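Local structure of vestitone reductase (2P4H) at residues V230-I235 and F301-E306; T184-F189 and P287-K292; A110-K115 and N178-V183; G77-A82 and Y236-S241. The protein catalyses the stereospecific NADPH-dependent reduction of (3R)-vestitone to the isoflavanol DMI, the penultimate step in making the phytoalexin medicarpin. All coordinates share one frame; numbering follows the deposited sequence.

Contact 1. Residues V230-I235 and F301-E306; sequences VARAHI and FKYTIE
Over one face of the Arg-232 guanidinium sits the CB of Lys-302, 3.6 Å above the plane and displaced toward its rim. This is the close part of the contact. The bend at chi3 (62°) turns the arginine's end back across the lysine, and the two chains cross at about a right angle, with Arg-232 CD 4.0 Å from Lys-302 CD. Within the loop the packing continues, Lys-302 CG lying 3.9 Å above the centre of the Tyr-303 ring. Arg-232 NH1 is pinned beyond the pair by a salt bridge to Asp-229 and a hydrogen bond to Asp-300 O. Asp-229 also takes the backbone N-H groups of Lys-302 and Tyr-303. In this way the first turns of helix 227-239, part of the Rossmann-type domain, hold the loop that leads into the C-terminal helix 305-319, whose N-cap is Thr-304. With an alanine here in place of Arg-232, Asp-229 would probably keep its backbone N-H partners but lose its charged mate, and a gap would open beneath Lys-302 CB. The loose side is the exposed end of Lys-302: the chain runs on fully extended and its amino group leads away, NZ staying 5.5 Å from Arg-232 NE, so the two like charges do not meet. Tyr-303 OH bonds to Asp-228.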
loop_
_atom_site.group_PDB
_atom_site.type_symbol
_atom_site.label_atom_id
_atom_site.label_comp_id
_atom_site.label_asym_id
_atom_site.label_seq_id
_atom_site.Cartn_x
_atom_site.Cartn_y
_atom_site.Cartn_z
ATOM N N VAL A 230 8.051 1.967 0.383
ATOM C CA VAL A 230 7.026 1.400 1.256
ATOM C C VAL A 230 7.604 0.150 1.923
ATOM O O VAL A 230 7.399 -0.074 3.116
ATOM C CB VAL A 230 5.744 1.017 0.482
ATOM C CG1 VAL A 230 4.756 0.339 1.428
ATOM C CG2 VAL A 230 5.106 2.260 -0.116
ATOM N N ALA A 231 8.328 -0.663 1.155
ATOM C CA ALA A 231 8.937 -1.869 1.711
ATOM C C ALA A 231 9.975 -1.454 2.753
ATOM O O ALA A 231 10.055 -2.041 3.830
ATOM C CB ALA A 231 9.592 -2.695 0.602
ATOM N N ARG A 232 10.766 -0.433 2.430
ATOM C CA ARG A 232 11.780 0.052 3.362
ATOM C C ARG A 232 11.136 0.571 4.650
ATOM O O ARG A 232 11.668 0.360 5.737
ATOM C CB ARG A 232 12.622 1.155 2.711
ATOM C CG ARG A 232 13.557 0.649 1.616
ATOM C CD ARG A 232 14.394 1.763 0.981
ATOM N NE ARG A 232 15.285 2.405 1.946
ATOM C CZ ARG A 232 15.027 3.554 2.563
ATOM N NH1 ARG A 232 13.906 4.213 2.314
ATOM N NH2 ARG A 232 15.885 4.035 3.455
ATOM N N ALA A 233 9.988 1.237 4.526
ATOM C CA ALA A 233 9.290 1.766 5.699
ATOM C C ALA A 233 8.821 0.632 6.606
ATOM O O ALA A 233 8.866 0.760 7.828
ATOM C CB ALA A 233 8.105 2.619 5.265
ATOM N N HIS A 234 8.362 -0.468 6.013
ATOM C CA HIS A 234 7.918 -1.623 6.791
ATOM C C HIS A 234 9.077 -2.165 7.621
ATOM O O HIS A 234 8.936 -2.409 8.818
ATOM C CB HIS A 234 7.403 -2.740 5.870
ATOM C CG HIS A 234 5.991 -2.549 5.406
ATOM N ND1 HIS A 234 4.933 -3.276 5.908
ATOM C CD2 HIS A 234 5.469 -1.724 4.469
ATOM C CE1 HIS A 234 3.819 -2.907 5.298
ATOM N NE2 HIS A 234 4.118 -1.967 4.420
ATOM N N ILE A 235 10.224 -2.353 6.980
ATOM C CA ILE A 235 11.390 -2.877 7.675
ATOM C C ILE A 235 11.867 -1.903 8.751
ATOM O O ILE A 235 12.222 -2.311 9.856
ATOM C CB ILE A 235 12.523 -3.184 6.671
ATOM C CG1 ILE A 235 12.082 -4.319 5.741
ATOM C CG2 ILE A 235 13.798 -3.572 7.415
ATOM C CD1 ILE A 235 13.074 -4.644 4.635
ATOM N N PHE A 301 13.426 8.576 3.108
ATOM C CA PHE A 301 13.010 8.079 1.806
ATOM C C PHE A 301 14.224 8.009 0.890
ATOM O O PHE A 301 15.062 8.912 0.876
ATOM C CB PHE A 301 11.929 8.973 1.197
ATOM C CG PHE A 301 10.581 8.788 1.827
ATOM C CD1 PHE A 301 10.246 9.453 3.002
ATOM C CD2 PHE A 301 9.671 7.889 1.282
ATOM C CE1 PHE A 301 9.023 9.218 3.630
ATOM C CE2 PHE A 301 8.445 7.645 1.902
ATOM C CZ PHE A 301 8.121 8.309 3.077
ATOM N N LYS A 302 14.302 6.928 0.125
ATOM C CA LYS A 302 15.421 6.685 -0.778
ATOM C C LYS A 302 15.206 7.131 -2.222
ATOM O O LYS A 302 16.159 7.520 -2.903
ATOM C CB LYS A 302 15.748 5.190 -0.756
ATOM C CG LYS A 302 16.799 4.738 -1.761
ATOM C CD LYS A 302 17.071 3.249 -1.621
ATOM C CE LYS A 302 18.080 2.764 -2.653
ATOM N NZ LYS A 302 18.372 1.313 -2.506
ATOM N N TYR A 303 13.960 7.104 -2.681
ATOM C CA TYR A 303 13.657 7.435 -4.068
ATOM C C TYR A 303 13.017 8.785 -4.351
ATOM O O TYR A 303 12.293 9.338 -3.527
ATOM C CB TYR A 303 12.777 6.329 -4.645
ATOM C CG TYR A 303 13.396 4.963 -4.502
ATOM C CD1 TYR A 303 14.334 4.506 -5.427
ATOM C CD2 TYR A 303 13.077 4.139 -3.425
ATOM C CE1 TYR A 303 14.936 3.261 -5.283
ATOM C CE2 TYR A 303 13.676 2.891 -3.268
ATOM C CZ TYR A 303 14.604 2.459 -4.203
ATOM O OH TYR A 303 15.191 1.226 -4.061
ATOM N N THR A 304 13.294 9.296 -5.546
ATOM C CA THR A 304 12.747 10.564 -5.997
ATOM C C THR A 304 11.539 10.288 -6.887
ATOM O O THR A 304 11.280 9.142 -7.271
ATOM C CB THR A 304 13.768 11.338 -6.844
ATOM O OG1 THR A 304 14.060 10.584 -8.030
ATOM C CG2 THR A 304 15.056 11.568 -6.062
ATOM N N ILE A 305 10.805 11.344 -7.215
ATOM C CA ILE A 305 9.650 11.220 -8.088
ATOM C C ILE A 305 10.120 10.675 -9.439
ATOM O O ILE A 305 9.454 9.833 -10.043
ATOM C CB ILE A 305 8.956 12.586 -8.289
ATOM C CG1 ILE A 305 8.253 13.007 -6.996
ATOM C CG2 ILE A 305 7.961 12.505 -9.436
ATOM C CD1 ILE A 305 7.640 14.402 -7.047
ATOM N N GLU A 306 11.273 11.141 -9.908
ATOM C CA GLU A 306 11.802 10.666 -11.181
ATOM C C GLU A 306 12.104 9.167 -11.126
ATOM O O GLU A 306 11.817 8.438 -12.079
ATOM C CB GLU A 306 13.056 11.461 -11.565
ATOM C CG GLU A 306 12.782 12.940 -11.842
ATOM C CD GLU A 306 13.020 13.843 -10.636
ATOM O OE1 GLU A 306 12.595 13.501 -9.510
ATOM O OE2 GLU A 306 13.629 14.918 -10.821
#

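Contact 2. Residues T184-F189 and P287-K292; sequences TLILPF and PDLNTK
The puckered ring of Pro-188 meets Leu-289 at its CB: CD1 of Leu-289 lies 4.3 Å from CB of Pro-188. The same leucine methyl reaches a second partner, for CD1 of Leu-289 is also 4.3 Å from CG2 of Ile-186. One methyl thus bridges two residues that lie two apart along the chain. The leucine can do this because its outer torsion is extended, with CD1 anti to CA (chi2 -177°), which carries that methyl out from the backbone toward the strand. Ile-186 belongs to strand 182-187 of the parallel Rossmann sheet, whereas Leu-289 comes from the short strand 288-289, which pairs with 138-139. The contact therefore ties the nucleotide-binding core to a small sheet set beside it, in an enzyme of the extended short-chain reductase type. No hydrogen bond crosses between the segments; the join is apolar and buried. Around it His-223 packs on both Pro-188 and Leu-289, Val-225 and Ser-250 also touch the proline, and Asn-248 lies against the leucine. Polar grip comes from the flank. Thr-291 OG1 donates to Leu-289 O at 2.9 Å, the donor tilted 15° from the carbonyl plane and the C=O...donor angle 157°. The same hydroxyl bonds to the backbone N of Ser-250, so it fastens the chain just after the leucine to the loop beyond strand 245-248.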
loop_
_atom_site.group_PDB
_atom_site.type_symbol
_atom_site.label_atom_id
_atom_site.label_comp_id
_atom_site.label_asym_id
_atom_site.label_seq_id
_atom_site.Cartn_x
_atom_site.Cartn_y
_atom_site.Cartn_z
ATOM N N THR A 184 0.063 1.407 11.459
ATOM C CA THR A 184 -0.705 1.388 10.226
ATOM C C THR A 184 -0.029 2.382 9.298
ATOM O O THR A 184 0.424 3.446 9.731
ATOM C CB THR A 184 -2.191 1.783 10.430
ATOM O OG1 THR A 184 -2.279 3.127 10.914
ATOM C CG2 THR A 184 -2.860 0.836 11.410
ATOM N N LEU A 185 0.077 2.019 8.027
ATOM C CA LEU A 185 0.698 2.891 7.042
ATOM C C LEU A 185 -0.364 3.375 6.073
ATOM O O LEU A 185 -1.000 2.576 5.381
ATOM C CB LEU A 185 1.802 2.147 6.284
ATOM C CG LEU A 185 3.121 1.929 7.035
ATOM C CD1 LEU A 185 3.976 0.912 6.298
ATOM C CD2 LEU A 185 3.862 3.252 7.171
ATOM N N ILE A 186 -0.570 4.685 6.042
ATOM C CA ILE A 186 -1.561 5.278 5.154
ATOM C C ILE A 186 -0.851 5.491 3.821
ATOM O O ILE A 186 -0.030 6.400 3.672
ATOM C CB ILE A 186 -2.069 6.604 5.743
ATOM C CG1 ILE A 186 -2.610 6.362 7.162
ATOM C CG2 ILE A 186 -3.160 7.186 4.850
ATOM C CD1 ILE A 186 -2.881 7.636 7.959
ATOM N N LEU A 187 -1.177 4.641 2.852
ATOM C CA LEU A 187 -0.525 4.666 1.550
ATOM C C LEU A 187 -1.315 5.306 0.421
ATOM O O LEU A 187 -2.500 5.039 0.240
ATOM C CB LEU A 187 -0.146 3.234 1.153
ATOM C CG LEU A 187 0.733 2.487 2.162
ATOM C CD1 LEU A 187 0.864 1.027 1.755
ATOM C CD2 LEU A 187 2.097 3.144 2.238
ATOM N N PRO A 188 -0.650 6.165 -0.363
ATOM C CA PRO A 188 -1.241 6.871 -1.503
ATOM C C PRO A 188 -1.088 5.967 -2.733
ATOM O O PRO A 188 -1.121 4.743 -2.608
ATOM C CB PRO A 188 -0.382 8.123 -1.586
ATOM C CG PRO A 188 0.986 7.571 -1.293
ATOM C CD PRO A 188 0.743 6.602 -0.139
ATOM N N PHE A 189 -0.937 6.551 -3.917
ATOM C CA PHE A 189 -0.732 5.735 -5.112
ATOM C C PHE A 189 0.672 5.141 -4.989
ATOM O O PHE A 189 1.657 5.880 -4.912
ATOM C CB PHE A 189 -0.807 6.594 -6.378
ATOM C CG PHE A 189 -2.206 6.904 -6.827
ATOM C CD1 PHE A 189 -2.845 6.096 -7.759
ATOM C CD2 PHE A 189 -2.884 8.011 -6.323
ATOM C CE1 PHE A 189 -4.143 6.385 -8.187
ATOM C CE2 PHE A 189 -4.180 8.306 -6.742
ATOM C CZ PHE A 189 -4.809 7.493 -7.676
ATOM N N PRO A 287 -5.543 15.322 -1.739
ATOM C CA PRO A 287 -4.786 16.013 -0.697
ATOM C C PRO A 287 -3.382 15.466 -0.503
ATOM O O PRO A 287 -3.102 14.301 -0.793
ATOM C CB PRO A 287 -5.647 15.802 0.544
ATOM C CG PRO A 287 -6.216 14.442 0.312
ATOM C CD PRO A 287 -6.607 14.489 -1.151
ATOM N N ASP A 288 -2.500 16.332 -0.023
ATOM C CA ASP A 288 -1.130 15.956 0.281
ATOM C C ASP A 288 -1.219 15.276 1.652
ATOM O O ASP A 288 -1.748 15.858 2.604
ATOM C CB ASP A 288 -0.263 17.223 0.347
ATOM C CG ASP A 288 1.191 16.941 0.701
ATOM O OD1 ASP A 288 1.629 15.774 0.632
ATOM O OD2 ASP A 288 1.908 17.908 1.034
ATOM N N LEU A 289 -0.755 14.034 1.744
ATOM C CA LEU A 289 -0.781 13.315 3.014
ATOM C C LEU A 289 0.575 13.572 3.674
ATOM O O LEU A 289 1.553 12.862 3.426
ATOM C CB LEU A 289 -1.022 11.817 2.774
ATOM C CG LEU A 289 -2.201 11.495 1.840
ATOM C CD1 LEU A 289 -2.376 9.987 1.736
ATOM C CD2 LEU A 289 -3.484 12.135 2.359
ATOM N N ASN A 290 0.612 14.619 4.499
ATOM C CA ASN A 290 1.816 15.067 5.202
ATOM C C ASN A 290 2.539 13.900 5.860
ATOM O O ASN A 290 1.996 13.235 6.735
ATOM C CB ASN A 290 1.420 16.114 6.246
ATOM C CG ASN A 290 2.595 16.929 6.744
ATOM O OD1 ASN A 290 2.406 17.957 7.407
ATOM N ND2 ASN A 290 3.808 16.487 6.438
ATOM N N THR A 291 3.776 13.672 5.437
ATOM C CA THR A 291 4.565 12.556 5.933
ATOM C C THR A 291 5.649 12.978 6.934
ATOM O O THR A 291 6.615 12.255 7.197
ATOM C CB THR A 291 5.102 11.785 4.698
ATOM O OG1 THR A 291 3.967 11.284 3.975
ATOM C CG2 THR A 291 5.986 10.616 5.074
ATOM N N LYS A 292 5.447 14.148 7.531
ATOM C CA LYS A 292 6.373 14.674 8.526
ATOM C C LYS A 292 6.518 13.745 9.739
ATOM O O LYS A 292 7.616 13.579 10.262
ATOM C CB LYS A 292 5.906 16.060 8.981
ATOM C CG LYS A 292 6.740 16.675 10.094
ATOM C CD LYS A 292 6.291 18.104 10.372
ATOM C CE LYS A 292 7.053 18.722 11.537
ATOM N NZ LYS A 292 6.772 18.018 12.819
#

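Contact 3. Residues A110-K115 and N178-V183; sequences ACVNSK and NGIDVV
Ile-180 meets the end of helix 95-111 with both branches of its side chain. From CB the shorter branch, CG2, stands anti to the backbone N and comes 4.3 Å from SG of Cys-111. The longer branch leaves through CG1, anti to the carbonyl carbon (chi1 -59°), and continues straight to CD1. That methyl is the busiest atom: it lies 4.0 Å from CG2 of Val-112 and 4.2 Å from the backbone N of Val-112, the two side chains crossing at about a right angle. Val-112 CG2 also leans on CB of Asn-178, at 4.3 Å. Leu-108, Phe-174 and Phe-120 pack against the isoleucine as well, placing it where helices 95-111 and 158-177 lie side by side on one face of the Rossmann sheet. The second of these helices forms a beta-alpha-beta crossover between strands 119-125 and 182-187, and Ile-180 sits just ahead of the latter. Beyond Cys-111 the chain reverses through a type II turn, closed by Ser-114 N bonding to Cys-111 O at 2.9 Å, with Asn-113 at positive phi. A water joins the two loops at the periphery, accepting from Asn-113 N and donating to Asn-178 O at 3.0 Å.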
loop_
_atom_site.group_PDB
_atom_site.type_symbol
_atom_site.label_atom_id
_atom_site.label_comp_id
_atom_site.label_asym_id
_atom_site.label_seq_id
_atom_site.Cartn_x
_atom_site.Cartn_y
_atom_site.Cartn_z
ATOM N N ALA A 110 -4.965 -13.601 15.803
ATOM C CA ALA A 110 -4.056 -14.737 15.938
ATOM C C ALA A 110 -2.768 -14.322 16.643
ATOM O O ALA A 110 -2.118 -15.136 17.302
ATOM C CB ALA A 110 -3.732 -15.310 14.562
ATOM N N CYS A 111 -2.415 -13.046 16.503
ATOM C CA CYS A 111 -1.199 -12.485 17.085
ATOM C C CYS A 111 -1.276 -12.257 18.593
ATOM O O CYS A 111 -0.251 -12.069 19.247
ATOM C CB CYS A 111 -0.863 -11.160 16.381
ATOM S SG CYS A 111 0.786 -10.486 16.709
ATOM N N VAL A 112 -2.484 -12.270 19.147
ATOM C CA VAL A 112 -2.644 -12.053 20.580
ATOM C C VAL A 112 -1.798 -13.049 21.369
ATOM O O VAL A 112 -1.862 -14.256 21.134
ATOM C CB VAL A 112 -4.125 -12.192 21.007
ATOM C CG1 VAL A 112 -4.246 -12.102 22.523
ATOM C CG2 VAL A 112 -4.954 -11.096 20.352
ATOM N N ASN A 113 -0.995 -12.528 22.291
ATOM C CA ASN A 113 -0.131 -13.356 23.128
ATOM C C ASN A 113 1.021 -14.040 22.390
ATOM O O ASN A 113 1.594 -15.008 22.892
ATOM C CB ASN A 113 -0.967 -14.406 23.866
ATOM C CG ASN A 113 -1.839 -13.800 24.950
ATOM O OD1 ASN A 113 -2.746 -14.450 25.465
ATOM N ND2 ASN A 113 -1.559 -12.552 25.310
ATOM N N SER A 114 1.361 -13.549 21.201
ATOM C CA SER A 114 2.474 -14.125 20.456
ATOM C C SER A 114 3.729 -13.940 21.293
ATOM O O SER A 114 3.930 -12.885 21.892
ATOM C CB SER A 114 2.669 -13.415 19.114
ATOM O OG SER A 114 3.910 -13.793 18.533
ATOM N N LYS A 115 4.573 -14.962 21.327
ATOM C CA LYS A 115 5.803 -14.899 22.104
ATOM C C LYS A 115 6.949 -14.262 21.328
ATOM O O LYS A 115 8.012 -14.012 21.894
ATOM C CB LYS A 115 6.232 -16.305 22.525
ATOM C CG LYS A 115 5.202 -17.078 23.328
ATOM C CD LYS A 115 5.695 -18.492 23.609
ATOM C CE LYS A 115 4.685 -19.287 24.418
ATOM N NZ LYS A 115 5.154 -20.678 24.668
ATOM N N ASN A 178 -5.727 -4.992 23.129
ATOM C CA ASN A 178 -5.055 -6.265 23.360
ATOM C C ASN A 178 -3.536 -6.198 23.473
ATOM O O ASN A 178 -2.851 -7.214 23.350
ATOM C CB ASN A 178 -5.466 -7.245 22.262
ATOM C CG ASN A 178 -6.937 -7.603 22.337
ATOM O OD1 ASN A 178 -7.331 -8.488 23.097
ATOM N ND2 ASN A 178 -7.760 -6.899 21.569
ATOM N N GLY A 179 -3.020 -4.997 23.707
ATOM C CA GLY A 179 -1.587 -4.810 23.864
ATOM C C GLY A 179 -0.690 -5.272 22.731
ATOM O O GLY A 179 0.394 -5.800 22.976
ATOM N N ILE A 180 -1.127 -5.086 21.491
ATOM C CA ILE A 180 -0.313 -5.476 20.344
ATOM C C ILE A 180 0.306 -4.206 19.771
ATOM O O ILE A 180 -0.385 -3.201 19.607
ATOM C CB ILE A 180 -1.161 -6.164 19.250
ATOM C CG1 ILE A 180 -1.849 -7.406 19.830
ATOM C CG2 ILE A 180 -0.275 -6.563 18.076
ATOM C CD1 ILE A 180 -2.766 -8.111 18.856
ATOM N N ASP A 181 1.606 -4.241 19.486
ATOM C CA ASP A 181 2.287 -3.071 18.936
ATOM C C ASP A 181 1.938 -2.938 17.459
ATOM O O ASP A 181 2.619 -3.492 16.589
ATOM C CB ASP A 181 3.802 -3.197 19.093
ATOM C CG ASP A 181 4.513 -1.869 18.913
ATOM O OD1 ASP A 181 3.956 -0.979 18.236
ATOM O OD2 ASP A 181 5.634 -1.714 19.444
ATOM N N VAL A 182 0.875 -2.186 17.191
ATOM C CA VAL A 182 0.382 -1.983 15.840
ATOM C C VAL A 182 0.780 -0.660 15.212
ATOM O O VAL A 182 0.746 0.388 15.852
ATOM C CB VAL A 182 -1.166 -2.059 15.804
ATOM C CG1 VAL A 182 -1.689 -1.660 14.423
ATOM C CG2 VAL A 182 -1.625 -3.461 16.162
ATOM N N VAL A 183 1.173 -0.738 13.948
ATOM C CA VAL A 183 1.495 0.440 13.162
ATOM C C VAL A 183 0.649 0.303 11.905
ATOM O O VAL A 183 0.496 -0.799 11.371
ATOM C CB VAL A 183 2.985 0.497 12.736
ATOM C CG1 VAL A 183 3.154 1.429 11.537
ATOM C CG2 VAL A 183 3.830 0.992 13.891
HETATM O O HOH W 1 -0.974 -9.461 22.887
#

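Contact 4. Residues G77-A82 and Y236-S241; sequences GIFHTA and YLLENS
Leu-238 spreads its two methyls over strand 77-80. CD1 rests on the bare backbone of Gly-77, 3.9 Å from its CA, and CD2 touches CZ of Phe-79 at 4.0 Å. With CG anti to the backbone N (chi1 167°), the leucine reaches from the helix to the sheet and meets the phenylalanine at about a right angle. A beta carbon on Gly-77 would fall only 2.8 Å from Leu-238 CD1, so the close approach depends on the missing side chain. In the next shell Val-4, Tyr-26 and Lys-118 lie against Leu-238, Val-4 and Ile-121 also touch Phe-79, and His-234, one turn back on helix 227-239, meets the Phe-79 ring edge-to-face. This is a helix packed on the parallel sheet of a Rossmann-type fold, on the face opposite helix 95-111. Further out, the end of the helix is fixed by polar bonds. Tyr-236 O accepts from both Asn-240 N, at 2.8 Å, and Asn-240 ND2, at 2.9 Å; the latter bond is fairly straight (162°) and lies close to the amide plane. The same ND2 is 3.2 Å above the Tyr-236 ring plane, offset toward the rim. Arg-119 bonds to Leu-237 O, and Tyr-236 OH to Ala-297 O. Because the inner contact is wholly apolar, with no directional bond between strand and helix, shape probably sets their spacing here, while the polar bonds at the helix end are likely to limit how it can shift.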
loop_
_atom_site.group_PDB
_atom_site.type_symbol
_atom_site.label_atom_id
_atom_site.label_comp_id
_atom_site.label_asym_id
_atom_site.label_seq_id
_atom_site.Cartn_x
_atom_site.Cartn_y
_atom_site.Cartn_z
ATOM N N GLY A 77 7.706 -10.415 13.012
ATOM C CA GLY A 77 6.837 -9.379 12.494
ATOM C C GLY A 77 5.749 -9.931 11.596
ATOM O O GLY A 77 5.882 -11.021 11.035
ATOM N N ILE A 78 4.659 -9.177 11.485
ATOM C CA ILE A 78 3.537 -9.538 10.631
ATOM C C ILE A 78 3.196 -8.304 9.808
ATOM O O ILE A 78 2.939 -7.231 10.366
ATOM C CB ILE A 78 2.278 -9.939 11.443
ATOM C CG1 ILE A 78 2.540 -11.220 12.240
ATOM C CG2 ILE A 78 1.093 -10.142 10.500
ATOM C CD1 ILE A 78 1.420 -11.567 13.220
ATOM N N PHE A 79 3.225 -8.452 8.488
ATOM C CA PHE A 79 2.884 -7.363 7.579
ATOM C C PHE A 79 1.576 -7.779 6.919
ATOM O O PHE A 79 1.558 -8.634 6.028
ATOM C CB PHE A 79 3.962 -7.167 6.504
ATOM C CG PHE A 79 5.315 -6.753 7.038
ATOM C CD1 PHE A 79 5.478 -6.337 8.357
ATOM C CD2 PHE A 79 6.427 -6.761 6.199
ATOM C CE1 PHE A 79 6.730 -5.935 8.833
ATOM C CE2 PHE A 79 7.681 -6.361 6.664
ATOM C CZ PHE A 79 7.833 -5.948 7.981
ATOM N N HIS A 80 0.478 -7.185 7.371
ATOM C CA HIS A 80 -0.835 -7.512 6.839
ATOM C C HIS A 80 -1.197 -6.571 5.694
ATOM O O HIS A 80 -1.669 -5.453 5.922
ATOM C CB HIS A 80 -1.881 -7.429 7.956
ATOM C CG HIS A 80 -3.200 -8.023 7.581
ATOM N ND1 HIS A 80 -4.364 -7.779 8.278
ATOM C CD2 HIS A 80 -3.531 -8.869 6.578
ATOM C CE1 HIS A 80 -5.356 -8.447 7.717
ATOM N NE2 HIS A 80 -4.877 -9.117 6.684
ATOM N N THR A 81 -0.980 -7.037 4.465
ATOM C CA THR A 81 -1.249 -6.240 3.266
ATOM C C THR A 81 -2.494 -6.687 2.503
ATOM O O THR A 81 -2.909 -6.030 1.546
ATOM C CB THR A 81 -0.070 -6.306 2.265
ATOM O OG1 THR A 81 -0.175 -7.502 1.478
ATOM C CG2 THR A 81 1.262 -6.319 3.003
ATOM N N ALA A 82 -3.083 -7.800 2.928
ATOM C CA ALA A 82 -4.258 -8.351 2.260
ATOM C C ALA A 82 -5.604 -7.886 2.807
ATOM O O ALA A 82 -5.728 -7.511 3.974
ATOM C CB ALA A 82 -4.196 -9.874 2.298
ATOM N N TYR A 236 11.855 -0.612 8.436
ATOM C CA TYR A 236 12.279 0.401 9.395
ATOM C C TYR A 236 11.421 0.373 10.662
ATOM O O TYR A 236 11.939 0.370 11.781
ATOM C CB TYR A 236 12.201 1.798 8.770
ATOM C CG TYR A 236 12.677 2.886 9.705
ATOM C CD1 TYR A 236 14.035 3.185 9.823
ATOM C CD2 TYR A 236 11.777 3.570 10.520
ATOM C CE1 TYR A 236 14.484 4.134 10.733
ATOM C CE2 TYR A 236 12.215 4.521 11.439
ATOM C CZ TYR A 236 13.570 4.799 11.539
ATOM O OH TYR A 236 14.005 5.743 12.439
ATOM N N LEU A 237 10.105 0.351 10.486
ATOM C CA LEU A 237 9.193 0.345 11.624
ATOM C C LEU A 237 9.235 -0.966 12.405
ATOM O O LEU A 237 8.881 -1.003 13.583
ATOM C CB LEU A 237 7.775 0.661 11.146
ATOM C CG LEU A 237 7.661 2.093 10.606
ATOM C CD1 LEU A 237 6.332 2.284 9.893
ATOM C CD2 LEU A 237 7.814 3.085 11.753
ATOM N N LEU A 238 9.667 -2.038 11.755
ATOM C CA LEU A 238 9.786 -3.323 12.429
ATOM C C LEU A 238 11.052 -3.334 13.288
ATOM O O LEU A 238 11.050 -3.861 14.401
ATOM C CB LEU A 238 9.873 -4.461 11.407
ATOM C CG LEU A 238 10.315 -5.826 11.955
ATOM C CD1 LEU A 238 9.258 -6.379 12.898
ATOM C CD2 LEU A 238 10.550 -6.785 10.799
ATOM N N GLU A 239 12.122 -2.739 12.765
ATOM C CA GLU A 239 13.417 -2.716 13.448
ATOM C C GLU A 239 13.638 -1.576 14.439
ATOM O O GLU A 239 14.503 -1.672 15.311
ATOM C CB GLU A 239 14.550 -2.692 12.414
ATOM C CG GLU A 239 14.494 -3.814 11.383
ATOM C CD GLU A 239 15.660 -3.777 10.406
ATOM O OE1 GLU A 239 16.173 -2.671 10.122
ATOM O OE2 GLU A 239 16.055 -4.851 9.905
ATOM N N ASN A 240 12.875 -0.499 14.304
ATOM C CA ASN A 240 13.017 0.655 15.190
ATOM C C ASN A 240 11.773 0.843 16.047
ATOM O O ASN A 240 10.669 1.040 15.536
ATOM C CB ASN A 240 13.299 1.903 14.355
ATOM C CG ASN A 240 14.619 1.812 13.612
ATOM O OD1 ASN A 240 15.674 2.156 14.150
ATOM N ND2 ASN A 240 14.572 1.326 12.379
ATOM N N SER A 241 11.975 0.792 17.360
ATOM C CA SER A 241 10.894 0.905 18.332
ATOM C C SER A 241 10.254 2.279 18.510
ATOM O O SER A 241 10.026 2.724 19.639
ATOM C CB SER A 241 11.380 0.393 19.692
ATOM O OG SER A 241 12.497 1.136 20.142
#

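Contacts 1 and 4 share helix 227-239, and contacts 2 and 3 share strand 182-187. The helix lies along one face of the sheet: Leu-237 CD1 is 3.7 Å from Val-183 CG1 and 3.8 Å from Leu-185 CD2. The touching residues of contact 3 lie toward the other face, with Cys-111 SG 3.7 Å from Ile-78 CD1. Contacts 1 and 2 meet where Phe-301 CE1 comes 3.6 Å from Thr-291 CG2. Contact 3 is remote from the annotated sites. The other three approach the predicted NADP(+) site: the side chain of Phe-79 lies about 8 Å from that of Gly-14, and those of Pro-188 and Arg-232 lie about 9 Å and about 10 Å from that of Leu-13.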